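Local structure of glycosyltransferase (Streptomyces halstedii, 3WAD) at residues M106-V116 against L132-A142; S244-G253 against V273-F284. The protein is a glycosyltransferase of the GT-B clan, built from two domains that each carry a parallel beta-sheet flanked by helices. All coordinates share one frame; numbering follows the deposited sequence.

Contact 1: M106-V116 against L132-A142; sequences MADSTMTADLV and LTYAGPIAAEA
Helix 109-122, through its first two turns, and helix 135-141 of the N-terminal Rossmann-like domain pack side by side here, and Ala135 and Ala139 of the second sit against Thr112, Leu115 and Val116 of the first. The segment axes come within 8.7 Å at a crossing angle of -35°, a close approach that the small alanine side chains permit. Ala135 CB is ringed by several neighbours: Met111 SD lies 3.7 Å from it, and Thr112 OG1, Ala107 CB and Leu115 CD2 also touch it. Leu115 bridges the two alanines, with its CG 3.7 Å from Ala139 CB and its CD2 over the carbonyl of Ala135. That reach follows from chi1 of -171°, which turns CG away from the backbone N. The next residue, Val116, divides its branches: CG2 rests 3.8 Å from Ala139 CA, while CG1 meets Ala142 CB. Thr112 is split too. Its methyl CG2 lies 3.9 Å from Ile138 CG2, and its hydroxyl donates back to Asp108 O at 2.7 Å from OG1, approaching from above the carbonyl plane. Asp108 O also accepts from Thr112 N, so two bonds grip it, and Lys187 of helix 179-188 is a further partner of Thr112 OG1. At the loop end, Met106 bends at chi3 to bring CE within 3.9 Å of Leu132 CB. Strand 2-6 supplies Leu4 and Thr6 beneath Leu115. This is mostly apolar helix-helix packing, extended by the residues leading into both helices, on one face of a parallel sheet, as in the alpha/beta/alpha sandwich of a GT-B domain.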
loop_
_atom_site.group_PDB
_atom_site.type_symbol
_atom_site.label_atom_id
_atom_site.label_comp_id
_atom_site.label_asym_id
_atom_site.label_seq_id
_atom_site.Cartn_x
_atom_site.Cartn_y
_atom_site.Cartn_z
ATOM N N MET B 106 -23.739 -9.949 7.411
ATOM C CA MET B 106 -22.519 -9.272 6.982
ATOM C C MET B 106 -21.384 -10.209 6.537
ATOM O O MET B 106 -20.433 -9.720 5.897
ATOM C CB MET B 106 -21.978 -8.351 8.106
ATOM C CG MET B 106 -22.787 -7.091 8.197
ATOM S SD MET B 106 -22.640 -6.360 9.840
ATOM C CE MET B 106 -20.869 -6.091 9.961
ATOM N N ALA B 107 -21.440 -11.496 6.920
ATOM C CA ALA B 107 -20.477 -12.533 6.472
ATOM C C ALA B 107 -21.212 -13.875 6.374
ATOM O O ALA B 107 -21.138 -14.738 7.275
ATOM C CB ALA B 107 -19.217 -12.613 7.398
ATOM N N ASP B 108 -21.928 -13.967 5.261
ATOM C CA ASP B 108 -22.708 -15.029 4.730
ATOM C C ASP B 108 -22.261 -16.449 4.794
ATOM O O ASP B 108 -21.109 -16.694 4.771
ATOM C CB ASP B 108 -22.797 -14.802 3.140
ATOM C CG ASP B 108 -24.078 -14.382 2.867
ATOM O OD1 ASP B 108 -24.646 -14.413 4.027
ATOM O OD2 ASP B 108 -24.503 -13.940 1.787
ATOM N N SER B 109 -23.217 -17.367 4.708
ATOM C CA SER B 109 -22.846 -18.787 4.488
ATOM C C SER B 109 -22.081 -18.939 3.155
ATOM O O SER B 109 -21.141 -19.754 3.084
ATOM C CB SER B 109 -24.069 -19.675 4.508
ATOM O OG SER B 109 -24.785 -19.450 3.341
ATOM N N THR B 110 -22.442 -18.129 2.135
ATOM C CA THR B 110 -21.696 -18.098 0.864
ATOM C C THR B 110 -20.296 -17.493 1.069
ATOM O O THR B 110 -19.289 -18.089 0.667
ATOM C CB THR B 110 -22.407 -17.362 -0.229
ATOM O OG1 THR B 110 -23.711 -17.973 -0.458
ATOM C CG2 THR B 110 -21.532 -17.472 -1.557
ATOM N N MET B 111 -20.226 -16.322 1.706
ATOM C CA MET B 111 -18.942 -15.690 2.012
ATOM C C MET B 111 -18.064 -16.587 2.846
ATOM O O MET B 111 -16.859 -16.704 2.588
ATOM C CB MET B 111 -19.201 -14.346 2.703
ATOM C CG MET B 111 -18.148 -13.372 2.533
ATOM S SD MET B 111 -17.341 -13.463 4.028
ATOM C CE MET B 111 -16.399 -11.962 4.138
ATOM N N THR B 112 -18.677 -17.192 3.862
ATOM C CA THR B 112 -17.992 -18.077 4.761
ATOM C C THR B 112 -17.510 -19.348 4.016
ATOM O O THR B 112 -16.363 -19.732 4.163
ATOM C CB THR B 112 -18.868 -18.347 6.018
ATOM O OG1 THR B 112 -19.179 -17.084 6.673
ATOM C CG2 THR B 112 -18.171 -19.265 7.037
ATOM N N ALA B 113 -18.361 -19.973 3.221
ATOM C CA ALA B 113 -17.914 -21.161 2.444
ATOM C C ALA B 113 -16.743 -20.791 1.461
ATOM O O ALA B 113 -15.610 -21.449 1.440
ATOM C CB ALA B 113 -19.131 -21.791 1.779
ATOM N N ASP B 114 -16.910 -19.668 0.748
ATOM C CA ASP B 114 -15.794 -19.185 -0.101
ATOM C C ASP B 114 -14.581 -18.933 0.685
ATOM O O ASP B 114 -13.490 -19.253 0.222
ATOM C CB ASP B 114 -16.093 -17.891 -0.899
ATOM C CG ASP B 114 -17.100 -18.108 -1.993
ATOM O OD1 ASP B 114 -17.742 -19.194 -1.985
ATOM O OD2 ASP B 114 -17.287 -17.184 -2.842
ATOM N N LEU B 115 -14.685 -18.287 1.851
ATOM C CA LEU B 115 -13.419 -18.072 2.615
ATOM C C LEU B 115 -12.776 -19.403 3.154
ATOM O O LEU B 115 -11.551 -19.515 3.203
ATOM C CB LEU B 115 -13.563 -17.043 3.772
ATOM C CG LEU B 115 -12.286 -16.577 4.483
ATOM C CD1 LEU B 115 -11.436 -15.655 3.569
ATOM C CD2 LEU B 115 -12.637 -15.780 5.757
ATOM N N VAL B 116 -13.606 -20.319 3.659
ATOM C CA VAL B 116 -13.082 -21.669 4.071
ATOM C C VAL B 116 -12.351 -22.400 2.900
ATOM O O VAL B 116 -11.176 -22.786 3.023
ATOM C CB VAL B 116 -14.167 -22.539 4.640
ATOM C CG1 VAL B 116 -13.558 -23.915 5.075
ATOM C CG2 VAL B 116 -14.827 -21.845 5.892
ATOM N N LEU B 132 -15.786 -7.486 13.210
ATOM C CA LEU B 132 -17.159 -7.701 12.805
ATOM C C LEU B 132 -17.292 -8.765 11.734
ATOM O O LEU B 132 -18.400 -8.952 11.209
ATOM C CB LEU B 132 -17.764 -6.378 12.296
ATOM C CG LEU B 132 -17.870 -5.291 13.370
ATOM C CD1 LEU B 132 -18.821 -4.118 12.911
ATOM C CD2 LEU B 132 -18.363 -5.828 14.686
ATOM N N THR B 133 -16.180 -9.406 11.343
ATOM C CA THR B 133 -16.240 -10.305 10.189
ATOM C C THR B 133 -16.096 -11.827 10.566
ATOM O O THR B 133 -15.006 -12.407 10.436
ATOM C CB THR B 133 -15.125 -9.871 9.128
ATOM O OG1 THR B 133 -15.326 -8.477 8.789
ATOM C CG2 THR B 133 -15.292 -10.706 7.838
ATOM N N TYR B 134 -17.175 -12.454 10.962
ATOM C CA TYR B 134 -17.103 -13.781 11.615
ATOM C C TYR B 134 -16.902 -14.979 10.677
ATOM O O TYR B 134 -16.836 -16.129 11.130
ATOM C CB TYR B 134 -18.303 -14.006 12.580
ATOM C CG TYR B 134 -18.013 -13.397 13.950
ATOM C CD1 TYR B 134 -18.259 -12.029 14.222
ATOM C CD2 TYR B 134 -17.370 -14.160 14.935
ATOM C CE1 TYR B 134 -17.943 -11.481 15.455
ATOM C CE2 TYR B 134 -17.071 -13.632 16.153
ATOM C CZ TYR B 134 -17.349 -12.291 16.415
ATOM O OH TYR B 134 -16.995 -11.820 17.669
ATOM N N ALA B 135 -16.803 -14.745 9.379
ATOM C CA ALA B 135 -16.171 -15.755 8.540
ATOM C C ALA B 135 -14.673 -16.065 8.885
ATOM O O ALA B 135 -14.214 -17.232 8.799
ATOM C CB ALA B 135 -16.339 -15.348 7.060
ATOM N N GLY B 136 -13.930 -15.028 9.306
ATOM C CA GLY B 136 -12.516 -15.102 9.706
ATOM C C GLY B 136 -12.157 -16.321 10.581
ATOM O O GLY B 136 -11.314 -17.182 10.169
ATOM N N PRO B 137 -12.757 -16.393 11.801
ATOM C CA PRO B 137 -12.417 -17.491 12.719
ATOM C C PRO B 137 -12.879 -18.877 12.221
ATOM O O PRO B 137 -12.217 -19.814 12.558
ATOM C CB PRO B 137 -13.118 -17.094 14.051
ATOM C CG PRO B 137 -14.286 -16.190 13.628
ATOM C CD PRO B 137 -13.728 -15.435 12.394
ATOM N N ILE B 138 -14.015 -19.000 11.529
ATOM C CA ILE B 138 -14.474 -20.286 10.941
ATOM C C ILE B 138 -13.397 -20.821 9.942
ATOM O O ILE B 138 -12.868 -22.008 10.072
ATOM C CB ILE B 138 -15.840 -20.133 10.282
ATOM C CG1 ILE B 138 -16.861 -19.573 11.299
ATOM C CG2 ILE B 138 -16.374 -21.446 9.654
ATOM C CD1 ILE B 138 -17.075 -20.482 12.539
ATOM N N ALA B 139 -13.010 -19.942 8.999
ATOM C CA ALA B 139 -12.025 -20.334 8.001
ATOM C C ALA B 139 -10.701 -20.773 8.672
ATOM O O ALA B 139 -10.147 -21.825 8.285
ATOM C CB ALA B 139 -11.778 -19.213 7.006
ATOM N N ALA B 140 -10.226 -20.022 9.676
ATOM C CA ALA B 140 -8.946 -20.267 10.343
ATOM C C ALA B 140 -8.865 -21.607 11.040
ATOM O O ALA B 140 -7.773 -22.202 11.101
ATOM C CB ALA B 140 -8.620 -19.202 11.380
ATOM N N GLU B 141 -9.993 -22.005 11.607
ATOM C CA GLU B 141 -10.089 -23.184 12.424
ATOM C C GLU B 141 -10.319 -24.433 11.570
ATOM O O GLU B 141 -10.230 -25.544 12.050
ATOM C CB GLU B 141 -11.264 -23.025 13.393
ATOM C CG GLU B 141 -10.960 -21.920 14.400
ATOM C CD GLU B 141 -10.345 -22.411 15.674
ATOM O OE1 GLU B 141 -10.140 -21.564 16.602
ATOM O OE2 GLU B 141 -10.090 -23.648 15.746
ATOM N N ALA B 142 -10.674 -24.242 10.308
ATOM C CA ALA B 142 -10.770 -25.355 9.413
ATOM C C ALA B 142 -9.349 -25.835 9.104
ATOM O O ALA B 142 -9.165 -26.910 8.604
ATOM C CB ALA B 142 -11.555 -24.943 8.196
#

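Contact 2: S244-G253 against V273-F284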
loop_
_atom_site.group_PDB
_atom_site.type_symbol
_atom_site.label_atom_id
_atom_site.label_comp_id
_atom_site.label_asym_id
_atom_site.label_seq_id
_atom_site.Cartn_x
_atom_site.Cartn_y
_atom_site.Cartn_z
ATOM N N SER B 244 -0.915 30.601 6.348
ATOM C CA SER B 244 -1.093 32.010 6.650
ATOM C C SER B 244 -1.157 32.355 8.169
ATOM O O SER B 244 -0.394 33.229 8.645
ATOM C CB SER B 244 -2.358 32.502 5.950
ATOM O OG SER B 244 -2.434 33.908 6.029
ATOM N N ARG B 245 -2.071 31.687 8.897
ATOM C CA ARG B 245 -2.267 31.818 10.378
ATOM C C ARG B 245 -3.065 30.587 10.879
ATOM O O ARG B 245 -3.444 29.765 10.076
ATOM C CB ARG B 245 -3.036 33.096 10.682
ATOM C CG ARG B 245 -4.309 33.185 9.882
ATOM C CD ARG B 245 -5.472 33.507 10.766
ATOM N NE ARG B 245 -6.617 33.676 9.900
ATOM C CZ ARG B 245 -7.742 34.298 10.225
ATOM N NH1 ARG B 245 -7.931 34.814 11.427
ATOM N NH2 ARG B 245 -8.690 34.400 9.320
ATOM N N PRO B 246 -3.352 30.472 12.189
ATOM C CA PRO B 246 -3.941 29.207 12.704
ATOM C C PRO B 246 -5.057 28.604 11.832
ATOM O O PRO B 246 -5.802 29.330 11.193
ATOM C CB PRO B 246 -4.481 29.610 14.082
ATOM C CG PRO B 246 -3.538 30.717 14.500
ATOM C CD PRO B 246 -3.279 31.499 13.246
ATOM N N ARG B 247 -5.131 27.278 11.776
ATOM C CA ARG B 247 -6.114 26.596 10.923
ATOM C C ARG B 247 -6.946 25.743 11.842
ATOM O O ARG B 247 -6.444 25.282 12.869
ATOM C CB ARG B 247 -5.410 25.664 9.977
ATOM C CG ARG B 247 -5.797 25.780 8.584
ATOM C CD ARG B 247 -4.637 25.271 7.742
ATOM N NE ARG B 247 -4.307 26.227 6.680
ATOM C CZ ARG B 247 -3.395 26.056 5.722
ATOM N NH1 ARG B 247 -2.692 24.940 5.620
ATOM N NH2 ARG B 247 -3.223 27.017 4.846
ATOM N N VAL B 248 -8.200 25.522 11.465
ATOM C CA VAL B 248 -9.056 24.597 12.184
ATOM C C VAL B 248 -9.731 23.744 11.131
ATOM O O VAL B 248 -10.063 24.232 10.056
ATOM C CB VAL B 248 -10.120 25.318 13.050
ATOM C CG1 VAL B 248 -11.212 24.358 13.526
ATOM C CG2 VAL B 248 -9.426 25.991 14.269
ATOM N N CYS B 249 -9.922 22.463 11.460
ATOM C CA CYS B 249 -10.424 21.529 10.550
ATOM C C CYS B 249 -11.784 21.177 11.086
ATOM O O CYS B 249 -11.931 20.784 12.226
ATOM C CB CYS B 249 -9.472 20.321 10.489
ATOM S SG CYS B 249 -10.278 19.006 9.583
ATOM N N LEU B 250 -12.791 21.360 10.253
ATOM C CA LEU B 250 -14.184 21.069 10.556
ATOM C C LEU B 250 -14.741 19.964 9.657
ATOM O O LEU B 250 -14.906 20.158 8.462
ATOM C CB LEU B 250 -15.018 22.351 10.367
ATOM C CG LEU B 250 -16.509 22.239 10.554
ATOM C CD1 LEU B 250 -16.846 21.895 12.050
ATOM C CD2 LEU B 250 -17.244 23.510 9.992
ATOM N N THR B 251 -15.037 18.810 10.252
ATOM C CA THR B 251 -15.580 17.631 9.581
ATOM C C THR B 251 -16.747 17.140 10.420
ATOM O O THR B 251 -16.642 16.102 11.059
ATOM C CB THR B 251 -14.533 16.430 9.465
ATOM O OG1 THR B 251 -13.950 16.179 10.732
ATOM C CG2 THR B 251 -13.427 16.728 8.572
ATOM N N LEU B 252 -17.811 17.948 10.466
ATOM C CA LEU B 252 -19.047 17.701 11.227
ATOM C C LEU B 252 -20.286 17.804 10.297
ATOM O O LEU B 252 -21.444 17.788 10.742
ATOM C CB LEU B 252 -19.172 18.694 12.402
ATOM C CG LEU B 252 -19.089 18.204 13.845
ATOM C CD1 LEU B 252 -19.942 19.136 14.635
ATOM C CD2 LEU B 252 -19.597 16.777 14.031
ATOM N N GLY B 253 -20.006 17.912 8.997
ATOM C CA GLY B 253 -20.983 17.827 7.920
ATOM C C GLY B 253 -22.120 16.865 8.160
ATOM O O GLY B 253 -23.288 17.280 8.117
ATOM N N VAL B 273 -19.309 28.891 14.231
ATOM C CA VAL B 273 -18.102 28.108 14.220
ATOM C C VAL B 273 -16.977 28.873 13.530
ATOM O O VAL B 273 -15.840 28.898 14.035
ATOM C CB VAL B 273 -18.365 26.736 13.556
ATOM C CG1 VAL B 273 -17.127 25.956 13.544
ATOM C CG2 VAL B 273 -19.410 25.986 14.359
ATOM N N ALA B 274 -17.283 29.575 12.437
ATOM C CA ALA B 274 -16.234 30.382 11.789
ATOM C C ALA B 274 -15.810 31.667 12.551
ATOM O O ALA B 274 -14.802 32.289 12.243
ATOM C CB ALA B 274 -16.637 30.716 10.339
ATOM N N ASP B 275 -16.574 32.071 13.555
ATOM C CA ASP B 275 -16.321 33.374 14.192
ATOM C C ASP B 275 -15.215 33.254 15.251
ATOM O O ASP B 275 -15.432 33.376 16.444
ATOM C CB ASP B 275 -17.653 33.941 14.700
ATOM C CG ASP B 275 -17.532 35.341 15.279
ATOM O OD1 ASP B 275 -16.579 36.083 14.899
ATOM O OD2 ASP B 275 -18.376 35.645 16.173
ATOM N N ILE B 276 -14.003 32.987 14.785
ATOM C CA ILE B 276 -12.895 32.621 15.632
ATOM C C ILE B 276 -11.612 33.130 14.995
ATOM O O ILE B 276 -11.564 33.451 13.827
ATOM C CB ILE B 276 -12.803 31.039 15.746
ATOM C CG1 ILE B 276 -12.460 30.412 14.373
ATOM C CG2 ILE B 276 -14.127 30.460 16.310
ATOM C CD1 ILE B 276 -11.462 29.319 14.437
ATOM N N ASP B 277 -10.543 33.187 15.740
ATOM C CA ASP B 277 -9.342 33.761 15.161
ATOM C C ASP B 277 -8.477 32.721 14.447
ATOM O O ASP B 277 -7.387 32.404 14.939
ATOM C CB ASP B 277 -8.544 34.533 16.219
ATOM C CG ASP B 277 -7.668 35.635 15.604
ATOM O OD1 ASP B 277 -7.736 35.847 14.358
ATOM O OD2 ASP B 277 -6.906 36.266 16.374
ATOM N N ALA B 278 -8.960 32.221 13.292
ATOM C CA ALA B 278 -8.285 31.166 12.494
ATOM C C ALA B 278 -9.011 30.914 11.180
ATOM O O ALA B 278 -10.177 31.286 11.058
ATOM C CB ALA B 278 -8.181 29.873 13.299
ATOM N N ASP B 279 -8.335 30.316 10.193
ATOM C CA ASP B 279 -8.994 29.880 8.967
ATOM C C ASP B 279 -9.636 28.504 9.128
ATOM O O ASP B 279 -9.054 27.628 9.718
ATOM C CB ASP B 279 -8.000 29.789 7.803
ATOM C CG ASP B 279 -7.436 31.117 7.418
ATOM O OD1 ASP B 279 -8.070 32.173 7.699
ATOM O OD2 ASP B 279 -6.333 31.102 6.836
ATOM N N VAL B 280 -10.824 28.298 8.594
ATOM C CA VAL B 280 -11.504 27.011 8.788
ATOM C C VAL B 280 -11.408 26.224 7.474
ATOM O O VAL B 280 -11.649 26.804 6.436
ATOM C CB VAL B 280 -12.956 27.224 9.316
ATOM C CG1 VAL B 280 -13.786 25.965 9.256
ATOM C CG2 VAL B 280 -12.874 27.805 10.758
ATOM N N VAL B 281 -10.953 24.957 7.517
ATOM C CA VAL B 281 -11.119 24.048 6.364
ATOM C C VAL B 281 -12.295 23.140 6.720
ATOM O O VAL B 281 -12.254 22.441 7.734
ATOM C CB VAL B 281 -9.768 23.303 6.034
ATOM C CG1 VAL B 281 -9.935 22.383 4.842
ATOM C CG2 VAL B 281 -8.647 24.320 5.776
ATOM N N ALA B 282 -13.390 23.224 5.972
ATOM C CA ALA B 282 -14.624 22.477 6.303
ATOM C C ALA B 282 -14.968 21.509 5.190
ATOM O O ALA B 282 -14.909 21.848 4.029
ATOM C CB ALA B 282 -15.770 23.420 6.515
ATOM N N THR B 283 -15.304 20.280 5.544
ATOM C CA THR B 283 -15.757 19.320 4.574
ATOM C C THR B 283 -17.302 19.348 4.496
ATOM O O THR B 283 -18.008 19.187 5.497
ATOM C CB THR B 283 -15.148 17.896 4.802
ATOM O OG1 THR B 283 -15.597 17.363 6.049
ATOM C CG2 THR B 283 -13.618 17.962 4.848
ATOM N N PHE B 284 -17.806 19.592 3.286
ATOM C CA PHE B 284 -19.232 19.682 3.015
ATOM C C PHE B 284 -19.631 19.039 1.666
ATOM O O PHE B 284 -18.910 19.163 0.697
ATOM C CB PHE B 284 -19.646 21.170 2.964
ATOM C CG PHE B 284 -19.680 21.847 4.295
ATOM C CD1 PHE B 284 -20.336 21.273 5.361
ATOM C CD2 PHE B 284 -19.067 23.078 4.472
ATOM C CE1 PHE B 284 -20.391 21.939 6.622
ATOM C CE2 PHE B 284 -19.098 23.747 5.744
ATOM C CZ PHE B 284 -19.759 23.161 6.803
HETATM O O HOH W 1 -17.751 19.473 8.193
#
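Arg245 reaches along the edge of segment 273-284 to join two aspartates. From CB the chain bends at chi2, and CD passes 4.0 Å from Ala278 CA. In a salt bridge with Asp279, NE makes a weak hydrogen bond to OD1 and NH2 a shorter one, 2.8 Å, to the same oxygen, met nearly along its C-O axis and 25° out of the guanidinium plane. The Ala278 peptide packs against one guanidinium face, Ala278 C over its centre and Asp279 N nearer the rim. NH1 ends the chain in a salt bridge to Asp277 OD1 at 3.1 Å, this oxygen lying at the guanidinium edge. Both carboxylates are turned steeply against the guanidinium, by 76° for Asp277 and 87° for Asp279.

Past this network the two backbones run parallel, with Asp279 N, Val248 N, Val281 N, Leu250 N and Thr283 N each donating across in turn; Leu250 N to Val281 O, 2.8 Å, is almost straight. On one sheet face Leu250 CD2 meets Ala282 CB at 3.8 Å, along with Val273 and Phe284, and Val248 CG2 meets Ile276 CD1; helix 369-381 covers Val248 and Val273. At the C-terminal ends, water 1 donates to Leu250 O and Thr283 O and accepts from Leu252 N. Through helices 253-257 and 266-274 the chain joins the adjacent parallel strands 247-251 and 279-283, a beta-alpha-beta crossover of a Rossmann-like GT-B domain.

Overall arrangement
Contact 1 and contact 2 lie on opposite sides of the chain's centre, their centres 43 Å apart and their nearest atoms about 20 Å apart, so neither touches the other. They follow in series along the chain, and each is associated with a different parallel sheet: contact 1 packs on one, contact 2 is built into the other. Contact 1 joins helices lying on the sheet that contains strands 2-6 and 126-130, whereas contact 2 is formed between neighbouring strands 247-251 and 279-283. Their chemistry differs accordingly: side-chain packing in the first, backbone hydrogen bonds with a salt-bridge network in the second. Together they sample the two Rossmann-like halves of the GT-B fold.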